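Local coordinates for protein excinuclease ABC, subunit A. (Deinococcus radiodurans, PDB 2VF7) that belongs to the UvrA family of zinc-binding ABC ATPases, binds DNA and nucleotide, and probably helps recognise damaged DNA for excision repair, at residues Q186-Q191 against P249-T254; D223-V228 against A258-L263; P455-K460 against L719-L724; D695-F700 against R709-L714. The protein carries 1 engineered substitution. All blocks are in the same frame, centred on the assembly; numbering follows the deposited sequence.

Contact 1 of 4, residues Q186-Q191 against P249-T254; sequences QAWGGQ and PSYMGT
In the UvrA DNA-binding domain, the short strand 251-254 faces helix 187-199 through one aromatic pair, W188 and Y251, and illustrates how little direct contact can link two surface elements. The two side chains reach for each other from opposite directions. The benzo end of the indole does the touching, through CZ2: W188 CZ2 lies 3.4 Å from Y251 OH and 3.8 Å from Y251 CZ. The ring planes meet obliquely, at 40°. W188 holds CG anti to its backbone N (chi1 -169°), which carries the six-membered ring across to the strand.

Strand 251-254 belongs to a two-stranded antiparallel sheet with 227-230, in which Y251 and V230 are paired through backbone hydrogen bonding. P232, just beyond the partner strand 227-230, packs against the Y251 side chain. A water adds a polar bridge beside the rings. It donates to Q191 OE1 at 3.1 Å and is hydrogen-bonded to Y251 OH at 2.9 Å. N192, next on the helix, adds a weak hydrogen bond from ND2 to the same phenol oxygen.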
loop_
_atom_site.group_PDB
_atom_site.type_symbol
_atom_site.label_atom_id
_atom_site.label_comp_id
_atom_site.label_asym_id
_atom_site.label_seq_id
_atom_site.Cartn_x
_atom_site.Cartn_y
_atom_site.Cartn_z
ATOM N N GLN A 186 12.293 27.448 14.650
ATOM C CA GLN A 186 12.257 27.598 16.095
ATOM C C GLN A 186 13.171 26.551 16.693
ATOM O O GLN A 186 13.677 25.677 15.977
ATOM C CB GLN A 186 10.831 27.441 16.628
ATOM C CG GLN A 186 9.864 28.557 16.174
ATOM C CD GLN A 186 8.431 28.314 16.621
ATOM O OE1 GLN A 186 7.821 27.288 16.291
ATOM N NE2 GLN A 186 7.876 29.270 17.364
ATOM N N ALA A 187 13.387 26.657 18.003
ATOM C CA ALA A 187 14.293 25.786 18.748
ATOM C C ALA A 187 15.592 25.517 17.991
ATOM O O ALA A 187 16.125 26.421 17.362
ATOM C CB ALA A 187 13.591 24.494 19.194
ATOM N N TRP A 188 16.085 24.287 18.057
ATOM C CA TRP A 188 17.439 23.929 17.629
ATOM C C TRP A 188 17.874 24.316 16.202
ATOM O O TRP A 188 19.013 24.717 16.010
ATOM C CB TRP A 188 17.683 22.434 17.867
ATOM C CG TRP A 188 19.112 22.028 17.696
ATOM C CD1 TRP A 188 20.093 21.982 18.663
ATOM C CD2 TRP A 188 19.730 21.617 16.474
ATOM N NE1 TRP A 188 21.295 21.559 18.101
ATOM C CE2 TRP A 188 21.093 21.323 16.766
ATOM C CE3 TRP A 188 19.267 21.466 15.159
ATOM C CZ2 TRP A 188 21.974 20.892 15.800
ATOM C CZ3 TRP A 188 20.145 21.050 14.212
ATOM C CH2 TRP A 188 21.486 20.756 14.532
ATOM N N GLY A 189 16.991 24.165 15.213
ATOM C CA GLY A 189 17.334 24.505 13.827
ATOM C C GLY A 189 17.738 25.962 13.643
ATOM O O GLY A 189 18.557 26.280 12.798
ATOM N N GLY A 190 17.163 26.856 14.439
ATOM C CA GLY A 190 17.547 28.265 14.394
ATOM C C GLY A 190 18.916 28.540 14.998
ATOM O O GLY A 190 19.634 29.434 14.532
ATOM N N GLN A 191 19.295 27.789 16.029
ATOM C CA GLN A 191 20.593 28.032 16.674
ATOM C C GLN A 191 21.762 27.387 15.953
ATOM O O GLN A 191 22.883 27.908 16.000
ATOM C CB GLN A 191 20.594 27.617 18.157
ATOM C CG GLN A 191 20.421 26.151 18.437
ATOM C CD GLN A 191 21.143 25.715 19.705
ATOM O OE1 GLN A 191 22.358 25.536 19.698
ATOM N NE2 GLN A 191 20.400 25.522 20.782
ATOM N N PRO A 249 35.550 18.921 15.797
ATOM C CA PRO A 249 34.239 19.573 15.685
ATOM C C PRO A 249 33.182 18.654 16.247
ATOM O O PRO A 249 33.251 17.452 16.011
ATOM C CB PRO A 249 34.037 19.722 14.171
ATOM C CG PRO A 249 35.364 19.347 13.515
ATOM C CD PRO A 249 36.085 18.481 14.488
ATOM N N SER A 250 32.209 19.189 16.982
ATOM C CA SER A 250 31.117 18.363 17.501
ATOM C C SER A 250 30.354 17.678 16.354
ATOM O O SER A 250 30.075 16.480 16.411
ATOM C CB SER A 250 30.162 19.198 18.356
ATOM O OG SER A 250 30.855 19.895 19.377
ATOM N N TYR A 251 30.013 18.466 15.327
ATOM C CA TYR A 251 29.405 17.959 14.108
ATOM C C TYR A 251 29.767 18.887 12.959
ATOM O O TYR A 251 30.408 19.913 13.170
ATOM C CB TYR A 251 27.888 17.789 14.263
ATOM C CG TYR A 251 27.088 19.062 14.493
ATOM C CD1 TYR A 251 26.963 19.606 15.772
ATOM C CD2 TYR A 251 26.423 19.699 13.434
ATOM C CE1 TYR A 251 26.232 20.757 15.999
ATOM C CE2 TYR A 251 25.697 20.844 13.647
ATOM C CZ TYR A 251 25.601 21.367 14.948
ATOM O OH TYR A 251 24.883 22.514 15.184
ATOM N N MET A 252 29.410 18.467 11.738
ATOM C CA MET A 252 29.549 19.277 10.532
ATOM C C MET A 252 28.185 19.802 10.190
ATOM O O MET A 252 27.263 19.014 9.978
ATOM C CB MET A 252 30.065 18.447 9.347
ATOM C CG MET A 252 31.409 17.760 9.564
ATOM S SD MET A 252 32.798 18.905 9.749
ATOM C CE MET A 252 32.546 20.047 8.385
ATOM N N GLY A 253 28.064 21.132 10.105
ATOM C CA GLY A 253 26.772 21.766 9.852
ATOM C C GLY A 253 26.675 22.248 8.424
ATOM O O GLY A 253 27.701 22.567 7.822
ATOM N N THR A 254 25.446 22.350 7.900
ATOM C CA THR A 254 25.201 22.819 6.527
ATOM C C THR A 254 24.385 24.100 6.520
ATOM O O THR A 254 23.269 24.161 7.058
ATOM C CB THR A 254 24.502 21.726 5.652
ATOM O OG1 THR A 254 25.196 20.475 5.802
ATOM C CG2 THR A 254 24.501 22.111 4.168
HETATM O O HOH W 1 23.942 23.969 17.503
#

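Contact 2 of 4, residues D223-V228 against A258-L263; sequences DEQPVV and ARRHVL
The guanidinium of R260 carries the amide of Q225 on one face and meets the main chain of D223 at its edge. Amide and guanidinium are stacked, their planes only 8° apart, although the two side chains cross at about a right angle. Q225 OE1 sits over the centre of the group, 3.4 Å from R260 CZ, while Q225 NE2 lies 3.6 Å from R260 CD. At the edge, D223 O comes to 2.8 Å of R260 NH1, but the N-H is badly aimed, so the pair does not count as a hydrogen bond. The carboxylate contributes charge alone: D223 OD2 is 4.3 Å from R260 NH1 and well out of the guanidinium plane.

The arginine chain bends after leaving helix 258-268, and this lays the guanidinium flat against the Q225 amide. The opposing amide is steadied by Q225 NE2, which donates to the carbonyl O of F255, in the connection between strand 251-254 and this helix. The contact thus ties the loop leading into strand 227-230 to the helix that follows its partner strand, at the surface of the DNA-binding domain.

With no hydrogen bond between the segments, attraction probably comes from dispersion, from the partial negative charge of OE1 over the delocalised positive charge of the guanidinium, and from the carbonyl dipole of D223 beside NH1. The D223 carboxylate probably adds a longer-range attraction.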
loop_
_atom_site.group_PDB
_atom_site.type_symbol
_atom_site.label_atom_id
_atom_site.label_comp_id
_atom_site.label_asym_id
_atom_site.label_seq_id
_atom_site.Cartn_x
_atom_site.Cartn_y
_atom_site.Cartn_z
ATOM N N ASP A 223 22.311 31.072 -2.375
ATOM C CA ASP A 223 21.990 29.667 -2.715
ATOM C C ASP A 223 23.067 28.720 -2.199
ATOM O O ASP A 223 22.928 27.486 -2.238
ATOM C CB ASP A 223 21.921 29.497 -4.231
ATOM C CG ASP A 223 20.628 30.029 -4.837
ATOM O OD1 ASP A 223 20.704 30.590 -5.946
ATOM O OD2 ASP A 223 19.545 29.872 -4.226
ATOM N N GLU A 224 24.170 29.329 -1.779
ATOM C CA GLU A 224 25.308 28.648 -1.224
ATOM C C GLU A 224 24.929 27.915 0.048
ATOM O O GLU A 224 24.132 28.406 0.865
ATOM C CB GLU A 224 26.428 29.656 -0.935
ATOM C CG GLU A 224 27.205 30.133 -2.185
ATOM C CD GLU A 224 28.320 31.131 -1.849
ATOM O OE1 GLU A 224 28.731 31.234 -0.668
ATOM O OE2 GLU A 224 28.795 31.812 -2.775
ATOM N N GLN A 225 25.498 26.720 0.187
ATOM C CA GLN A 225 25.264 25.870 1.343
ATOM C C GLN A 225 26.562 25.247 1.844
ATOM O O GLN A 225 26.683 24.020 1.816
ATOM C CB GLN A 225 24.314 24.727 0.977
ATOM C CG GLN A 225 23.024 25.148 0.345
ATOM C CD GLN A 225 21.982 24.078 0.475
ATOM O OE1 GLN A 225 21.696 23.361 -0.491
ATOM N NE2 GLN A 225 21.406 23.947 1.676
ATOM N N PRO A 226 27.517 26.076 2.333
ATOM C CA PRO A 226 28.792 25.550 2.823
ATOM C C PRO A 226 28.625 24.610 4.023
ATOM O O PRO A 226 27.667 24.746 4.798
ATOM C CB PRO A 226 29.564 26.817 3.212
ATOM C CG PRO A 226 28.533 27.790 3.520
ATOM C CD PRO A 226 27.470 27.542 2.490
ATOM N N VAL A 227 29.549 23.656 4.131
ATOM C CA VAL A 227 29.572 22.620 5.167
ATOM C C VAL A 227 30.775 22.872 6.061
ATOM O O VAL A 227 31.911 22.768 5.597
ATOM C CB VAL A 227 29.696 21.206 4.552
ATOM C CG1 VAL A 227 29.908 20.155 5.635
ATOM C CG2 VAL A 227 28.459 20.861 3.755
ATOM N N VAL A 228 30.526 23.188 7.338
ATOM C CA VAL A 228 31.568 23.688 8.262
ATOM C C VAL A 228 31.515 23.048 9.653
ATOM O O VAL A 228 30.430 22.695 10.122
ATOM C CB VAL A 228 31.515 25.260 8.414
ATOM C CG1 VAL A 228 31.537 25.937 7.051
ATOM C CG2 VAL A 228 30.293 25.715 9.210
ATOM N N ALA A 258 18.038 32.196 4.769
ATOM C CA ALA A 258 16.666 32.390 5.238
ATOM C C ALA A 258 15.653 32.066 4.137
ATOM O O ALA A 258 14.647 31.405 4.395
ATOM C CB ALA A 258 16.457 33.800 5.771
ATOM N N ARG A 259 15.911 32.542 2.916
ATOM C CA ARG A 259 15.051 32.255 1.776
ATOM C C ARG A 259 14.918 30.752 1.494
ATOM O O ARG A 259 13.814 30.244 1.406
ATOM C CB ARG A 259 15.546 33.007 0.548
ATOM C CG ARG A 259 14.749 32.734 -0.707
ATOM C CD ARG A 259 15.605 33.007 -1.924
ATOM N NE ARG A 259 15.223 34.250 -2.574
ATOM C CZ ARG A 259 15.911 34.845 -3.551
ATOM N NH1 ARG A 259 17.057 34.317 -3.994
ATOM N NH2 ARG A 259 15.451 35.982 -4.087
ATOM N N ARG A 260 16.045 30.055 1.365
ATOM C CA ARG A 260 16.079 28.613 1.136
ATOM C C ARG A 260 15.185 27.847 2.125
ATOM O O ARG A 260 14.340 27.023 1.730
ATOM C CB ARG A 260 17.524 28.135 1.238
ATOM C CG ARG A 260 17.746 26.629 1.089
ATOM C CD ARG A 260 19.059 26.364 0.379
ATOM N NE ARG A 260 18.750 25.508 -0.754
ATOM C CZ ARG A 260 19.396 25.477 -1.910
ATOM N NH1 ARG A 260 20.437 26.260 -2.156
ATOM N NH2 ARG A 260 18.977 24.635 -2.830
ATOM N N HIS A 261 15.361 28.125 3.412
ATOM C CA HIS A 261 14.562 27.480 4.435
ATOM C C HIS A 261 13.084 27.759 4.302
ATOM O O HIS A 261 12.272 26.867 4.505
ATOM C CB HIS A 261 14.981 27.910 5.837
ATOM C CG HIS A 261 14.077 27.362 6.893
ATOM N ND1 HIS A 261 13.041 28.093 7.436
ATOM C CD2 HIS A 261 13.994 26.119 7.435
ATOM C CE1 HIS A 261 12.381 27.333 8.291
ATOM N NE2 HIS A 261 12.940 26.135 8.314
ATOM N N VAL A 262 12.730 29.013 4.029
ATOM C CA VAL A 262 11.323 29.408 4.010
ATOM C C VAL A 262 10.597 28.728 2.850
ATOM O O VAL A 262 9.500 28.208 3.024
ATOM C CB VAL A 262 11.133 30.971 3.967
ATOM C CG1 VAL A 262 9.712 31.348 3.569
ATOM C CG2 VAL A 262 11.490 31.613 5.298
ATOM N N LEU A 263 11.216 28.736 1.679
ATOM C CA LEU A 263 10.579 28.220 0.473
ATOM C C LEU A 263 10.597 26.682 0.408
ATOM O O LEU A 263 9.667 26.074 -0.128
ATOM C CB LEU A 263 11.215 28.823 -0.787
ATOM C CG LEU A 263 11.242 30.338 -1.040
ATOM C CD1 LEU A 263 11.733 30.582 -2.454
ATOM C CD2 LEU A 263 9.886 31.022 -0.835
#

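Contact 3 of 4, residues P455-K460 against L719-L724; sequences PEAGEK and LGYLRL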
loop_
_atom_site.group_PDB
_atom_site.type_symbol
_atom_site.label_atom_id
_atom_site.label_comp_id
_atom_site.label_asym_id
_atom_site.label_seq_id
_atom_site.Cartn_x
_atom_site.Cartn_y
_atom_site.Cartn_z
ATOM N N PRO A 455 -30.924 -2.936 23.615
ATOM C CA PRO A 455 -32.056 -2.179 24.119
ATOM C C PRO A 455 -31.680 -0.690 24.135
ATOM O O PRO A 455 -32.331 0.116 23.471
ATOM C CB PRO A 455 -32.269 -2.730 25.548
ATOM C CG PRO A 455 -31.387 -3.886 25.694
ATOM C CD PRO A 455 -30.326 -3.816 24.630
ATOM N N GLU A 456 -30.596 -0.361 24.849
ATOM C CA GLU A 456 -30.164 1.023 25.100
ATOM C C GLU A 456 -28.719 1.263 24.602
ATOM O O GLU A 456 -28.249 0.595 23.665
ATOM C CB GLU A 456 -30.313 1.382 26.601
ATOM C CG GLU A 456 -31.662 1.005 27.242
ATOM C CD GLU A 456 -31.796 1.393 28.740
ATOM O OE1 GLU A 456 -32.109 2.572 29.055
ATOM O OE2 GLU A 456 -31.629 0.506 29.612
ATOM N N ALA A 457 -28.022 2.217 25.221
ATOM C CA ALA A 457 -26.666 2.571 24.815
ATOM C C ALA A 457 -25.602 1.963 25.732
ATOM O O ALA A 457 -25.824 1.803 26.933
ATOM C CB ALA A 457 -26.517 4.090 24.725
ATOM N N GLY A 458 -24.450 1.609 25.168
ATOM C CA GLY A 458 -23.325 1.132 25.975
ATOM C C GLY A 458 -23.473 -0.238 26.619
ATOM O O GLY A 458 -23.836 -1.209 25.970
ATOM N N GLU A 459 -23.172 -0.312 27.912
ATOM C CA GLU A 459 -23.201 -1.564 28.664
ATOM C C GLU A 459 -24.619 -2.141 28.744
ATOM O O GLU A 459 -24.796 -3.325 29.029
ATOM C CB GLU A 459 -22.598 -1.364 30.070
ATOM C CG GLU A 459 -21.462 -0.313 30.124
ATOM C CD GLU A 459 -20.439 -0.552 31.227
ATOM O OE1 GLU A 459 -20.345 0.278 32.161
ATOM O OE2 GLU A 459 -19.715 -1.566 31.152
ATOM N N LYS A 460 -25.614 -1.294 28.472
ATOM C CA LYS A 460 -27.029 -1.683 28.470
ATOM C C LYS A 460 -27.559 -1.913 27.063
ATOM O O LYS A 460 -28.759 -2.018 26.863
ATOM C CB LYS A 460 -27.885 -0.623 29.162
ATOM C CG LYS A 460 -27.763 -0.578 30.670
ATOM C CD LYS A 460 -28.749 0.441 31.214
ATOM C CE LYS A 460 -28.978 0.303 32.702
ATOM N NZ LYS A 460 -30.053 1.229 33.143
ATOM N N LEU A 719 -24.978 11.303 26.825
ATOM C CA LEU A 719 -23.650 10.734 26.660
ATOM C C LEU A 719 -23.126 9.924 27.861
ATOM O O LEU A 719 -21.942 9.843 28.067
ATOM C CB LEU A 719 -22.638 11.834 26.313
ATOM C CG LEU A 719 -22.870 12.718 25.082
ATOM C CD1 LEU A 719 -21.740 13.673 24.962
ATOM C CD2 LEU A 719 -22.979 11.891 23.823
ATOM N N GLY A 720 -24.005 9.295 28.618
ATOM C CA GLY A 720 -23.598 8.578 29.800
ATOM C C GLY A 720 -22.683 7.402 29.519
ATOM O O GLY A 720 -21.988 6.936 30.411
ATOM N N TYR A 721 -22.685 6.930 28.274
ATOM C CA TYR A 721 -21.932 5.735 27.903
ATOM C C TYR A 721 -20.465 6.040 27.620
ATOM O O TYR A 721 -19.636 5.133 27.597
ATOM C CB TYR A 721 -22.616 5.002 26.720
ATOM C CG TYR A 721 -22.703 5.795 25.428
ATOM C CD1 TYR A 721 -21.735 5.661 24.438
ATOM C CD2 TYR A 721 -23.752 6.682 25.205
ATOM C CE1 TYR A 721 -21.809 6.384 23.265
ATOM C CE2 TYR A 721 -23.826 7.418 24.050
ATOM C CZ TYR A 721 -22.859 7.265 23.079
ATOM O OH TYR A 721 -22.954 7.999 21.919
ATOM N N LEU A 722 -20.143 7.318 27.418
ATOM C CA LEU A 722 -18.787 7.706 27.088
ATOM C C LEU A 722 -17.871 7.685 28.310
ATOM O O LEU A 722 -18.345 7.885 29.423
ATOM C CB LEU A 722 -18.774 9.086 26.417
ATOM C CG LEU A 722 -19.444 9.186 25.049
ATOM C CD1 LEU A 722 -19.319 10.578 24.518
ATOM C CD2 LEU A 722 -18.810 8.212 24.072
ATOM N N ARG A 723 -16.569 7.470 28.078
ATOM C CA ARG A 723 -15.546 7.438 29.114
ATOM C C ARG A 723 -14.815 8.775 29.215
ATOM O O ARG A 723 -14.474 9.394 28.206
ATOM C CB ARG A 723 -14.531 6.310 28.856
ATOM C CG ARG A 723 -15.100 4.905 28.999
ATOM C CD ARG A 723 -14.025 3.824 28.844
ATOM N NE ARG A 723 -13.548 3.720 27.465
ATOM C CZ ARG A 723 -14.188 3.071 26.475
ATOM N NH1 ARG A 723 -15.352 2.436 26.699
ATOM N NH2 ARG A 723 -13.672 3.069 25.248
ATOM N N LEU A 724 -14.577 9.220 30.444
ATOM C CA LEU A 724 -13.957 10.518 30.719
ATOM C C LEU A 724 -12.717 10.808 29.881
ATOM O O LEU A 724 -12.574 11.897 29.346
ATOM C CB LEU A 724 -13.621 10.611 32.215
ATOM C CG LEU A 724 -14.699 11.296 33.039
ATOM C CD1 LEU A 724 -16.051 10.749 32.670
ATOM C CD2 LEU A 724 -14.396 11.134 34.516
#
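A457 opens the contact, its CB touching the ring of Y721 at CD2 (3.8 Å) from an oblique direction. G458 brings its CA to 4.0 Å of Y721 CB; this pair also has the nearest CA atoms, 5.2 Å apart. Here the main chain has a positive phi of 70°, and the absence of a side chain lets the tyrosine stem come close. The same glycine shares a backbone hydrogen bond with G46, which binds ADP in the P-loop, and its carbonyl accepts from N25 ND2.

The loop thus joins the Walker A region of the first nucleotide-binding half to residues 719-724, which lie in the second half and reach the same ADP through Y721 and L722. Such a site, built from the P-loop of one half and residues of the other, is characteristic of ABC ATPases. Q726 and E730 bind this nucleotide as well. Y721 sits within a type I turn from L719 to L722, and its OH is hydrogen-bonded to E735 OE2, in a stretch matching the ABC signature sequence.

Farther along, E459 O accepts a hydrogen bond from K27 NZ, and K460 O closes the loop by accepting from E456 N at 3.2 Å.

Contact 4 of 4, residues D695-F700 against R709-L714; sequences DEAHDF and RALDTL
L711 makes the apolar half of this helix pairing with one methyl: its CD1 lies 3.9 Å from A697 CB and 3.2 Å from A697 O, resting against the backbone of the opposing helix as much as on its side chain. The polar half is H698 with D712. The carboxylate oxygen D712 OD1 comes to the imidazole edge near the ring plane, 3.7 Å from H698 NE2, too far for a hydrogen bond, with ring and carboxylate turned by 22°. Both residues hold CG anti to the backbone N (H698 chi1 177°), which brings the imidazole and the carboxylate together, their chains crossing obliquely.

In the next shell, the H698 ring also meets F708. E716 brings a like charge, OE1, close to D712 OD2, which could raise the proton affinity of one of the two carboxylates; the imidazole could offset part of this if protonated. On the next residue of the D712 helix, T713 OG1 donates back to A710 O at 2.7 Å.

The backbones come nearest at H698 and L711, with CA atoms 6.2 Å apart, and the helix segments run roughly antiparallel at 149° as the arms of a helical hairpin. L608 packs on L711 and L724 on A697, while A742 O of helix 733-743 is a weak, competing partner for the T713 hydroxyl.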
loop_
_atom_site.group_PDB
_atom_site.type_symbol
_atom_site.label_atom_id
_atom_site.label_comp_id
_atom_site.label_asym_id
_atom_site.label_seq_id
_atom_site.Cartn_x
_atom_site.Cartn_y
_atom_site.Cartn_z
ATOM N N ASP A 695 -21.783 8.077 33.372
ATOM C CA ASP A 695 -22.669 7.495 34.388
ATOM C C ASP A 695 -21.969 7.053 35.683
ATOM O O ASP A 695 -22.487 7.311 36.765
ATOM C CB ASP A 695 -23.385 6.271 33.825
ATOM C CG ASP A 695 -24.543 6.614 32.916
ATOM O OD1 ASP A 695 -25.132 5.637 32.389
ATOM O OD2 ASP A 695 -24.877 7.817 32.726
ATOM N N GLU A 696 -20.834 6.349 35.577
ATOM C CA GLU A 696 -20.158 5.808 36.764
ATOM C C GLU A 696 -19.417 6.915 37.496
ATOM O O GLU A 696 -19.245 6.848 38.711
ATOM C CB GLU A 696 -19.133 4.718 36.430
ATOM C CG GLU A 696 -19.567 3.518 35.588
ATOM C CD GLU A 696 -18.349 2.758 34.973
ATOM O OE1 GLU A 696 -18.420 1.511 34.835
ATOM O OE2 GLU A 696 -17.319 3.398 34.632
ATOM N N ALA A 697 -18.948 7.917 36.760
ATOM C CA ALA A 697 -18.258 9.056 37.381
ATOM C C ALA A 697 -19.251 9.993 38.068
ATOM O O ALA A 697 -18.869 10.811 38.923
ATOM C CB ALA A 697 -17.425 9.807 36.355
ATOM N N HIS A 698 -20.520 9.855 37.680
ATOM C CA HIS A 698 -21.630 10.617 38.224
ATOM C C HIS A 698 -21.876 10.137 39.651
ATOM O O HIS A 698 -22.071 10.951 40.567
ATOM C CB HIS A 698 -22.852 10.410 37.320
ATOM C CG HIS A 698 -24.101 11.090 37.790
ATOM N ND1 HIS A 698 -25.018 10.475 38.615
ATOM C CD2 HIS A 698 -24.609 12.315 37.510
ATOM C CE1 HIS A 698 -26.028 11.299 38.840
ATOM N NE2 HIS A 698 -25.807 12.420 38.177
ATOM N N ASP A 699 -21.833 8.817 39.830
ATOM C CA ASP A 699 -21.824 8.175 41.137
ATOM C C ASP A 699 -20.628 8.592 41.995
ATOM O O ASP A 699 -20.795 9.051 43.116
ATOM C CB ASP A 699 -21.766 6.659 40.963
ATOM C CG ASP A 699 -23.087 6.061 40.565
ATOM O OD1 ASP A 699 -23.634 5.295 41.383
ATOM O OD2 ASP A 699 -23.582 6.341 39.449
ATOM N N PHE A 700 -19.430 8.419 41.456
ATOM C CA PHE A 700 -18.188 8.531 42.209
ATOM C C PHE A 700 -17.896 9.958 42.722
ATOM O O PHE A 700 -17.337 10.135 43.810
ATOM C CB PHE A 700 -17.039 7.971 41.352
ATOM C CG PHE A 700 -15.729 7.843 42.077
ATOM C CD1 PHE A 700 -14.669 8.719 41.789
ATOM C CD2 PHE A 700 -15.541 6.852 43.036
ATOM C CE1 PHE A 700 -13.451 8.616 42.463
ATOM C CE2 PHE A 700 -14.329 6.741 43.693
ATOM C CZ PHE A 700 -13.282 7.627 43.415
ATOM N N ARG A 709 -21.365 18.573 38.457
ATOM C CA ARG A 709 -22.236 19.403 37.633
ATOM C C ARG A 709 -21.898 19.401 36.140
ATOM O O ARG A 709 -22.792 19.463 35.298
ATOM C CB ARG A 709 -22.285 20.823 38.185
ATOM C CG ARG A 709 -23.174 20.943 39.436
ATOM C CD ARG A 709 -23.662 22.359 39.627
ATOM N NE ARG A 709 -23.608 22.773 41.034
ATOM C CZ ARG A 709 -22.562 23.416 41.572
ATOM N NH1 ARG A 709 -21.459 23.744 40.824
ATOM N NH2 ARG A 709 -22.619 23.739 42.866
ATOM N N ALA A 710 -20.609 19.347 35.818
ATOM C CA ALA A 710 -20.142 19.187 34.444
ATOM C C ALA A 710 -20.645 17.848 33.869
ATOM O O ALA A 710 -21.240 17.813 32.794
ATOM C CB ALA A 710 -18.611 19.291 34.387
ATOM N N LEU A 711 -20.428 16.775 34.622
ATOM C CA LEU A 711 -20.912 15.430 34.322
ATOM C C LEU A 711 -22.417 15.328 34.193
ATOM O O LEU A 711 -22.919 14.446 33.483
ATOM C CB LEU A 711 -20.485 14.473 35.432
ATOM C CG LEU A 711 -19.008 14.282 35.758
ATOM C CD1 LEU A 711 -18.887 13.370 36.973
ATOM C CD2 LEU A 711 -18.237 13.703 34.581
ATOM N N ASP A 712 -23.137 16.204 34.899
ATOM C CA ASP A 712 -24.603 16.207 34.879
ATOM C C ASP A 712 -25.168 16.653 33.521
ATOM O O ASP A 712 -26.113 16.036 33.011
ATOM C CB ASP A 712 -25.159 17.082 36.024
ATOM C CG ASP A 712 -26.619 16.782 36.349
ATOM O OD1 ASP A 712 -26.947 15.618 36.676
ATOM O OD2 ASP A 712 -27.446 17.723 36.286
ATOM N N THR A 713 -24.605 17.727 32.955
ATOM C CA THR A 713 -24.960 18.200 31.599
ATOM C C THR A 713 -24.587 17.185 30.498
ATOM O O THR A 713 -25.288 17.047 29.511
ATOM C CB THR A 713 -24.310 19.572 31.245
ATOM O OG1 THR A 713 -22.876 19.490 31.392
ATOM C CG2 THR A 713 -24.851 20.661 32.120
ATOM N N LEU A 714 -23.485 16.477 30.679
ATOM C CA LEU A 714 -23.117 15.409 29.750
ATOM C C LEU A 714 -24.067 14.240 29.826
ATOM O O LEU A 714 -24.247 13.515 28.860
ATOM C CB LEU A 714 -21.713 14.929 30.029
ATOM C CG LEU A 714 -20.626 15.915 29.651
ATOM C CD1 LEU A 714 -19.322 15.429 30.256
ATOM C CD2 LEU A 714 -20.514 16.045 28.112
#

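How the contacts relate
The four contacts form two distant groups. Contacts 1 and 2 are surface contacts of the DNA-binding domain, with centres 13 Å apart, and they share the small sheet of strands 227-230 and 251-254, where G253 N probably bonds to V228 O. Contacts 3 and 4, with centres 12 Å apart, are buried or partly so, their centres 51 to 56 Å from those of the first group; contact 4 nests within the loop closed by contact 3, joined by the probable bond between L719 N and L714 O. Chemistry follows place: an aromatic pair with water, and an amide-guanidinium stack beside a carboxylate, near the surface; small apolar touches beside ADP; a mixed seam between helices. None has a direct hydrogen bond between its two segments.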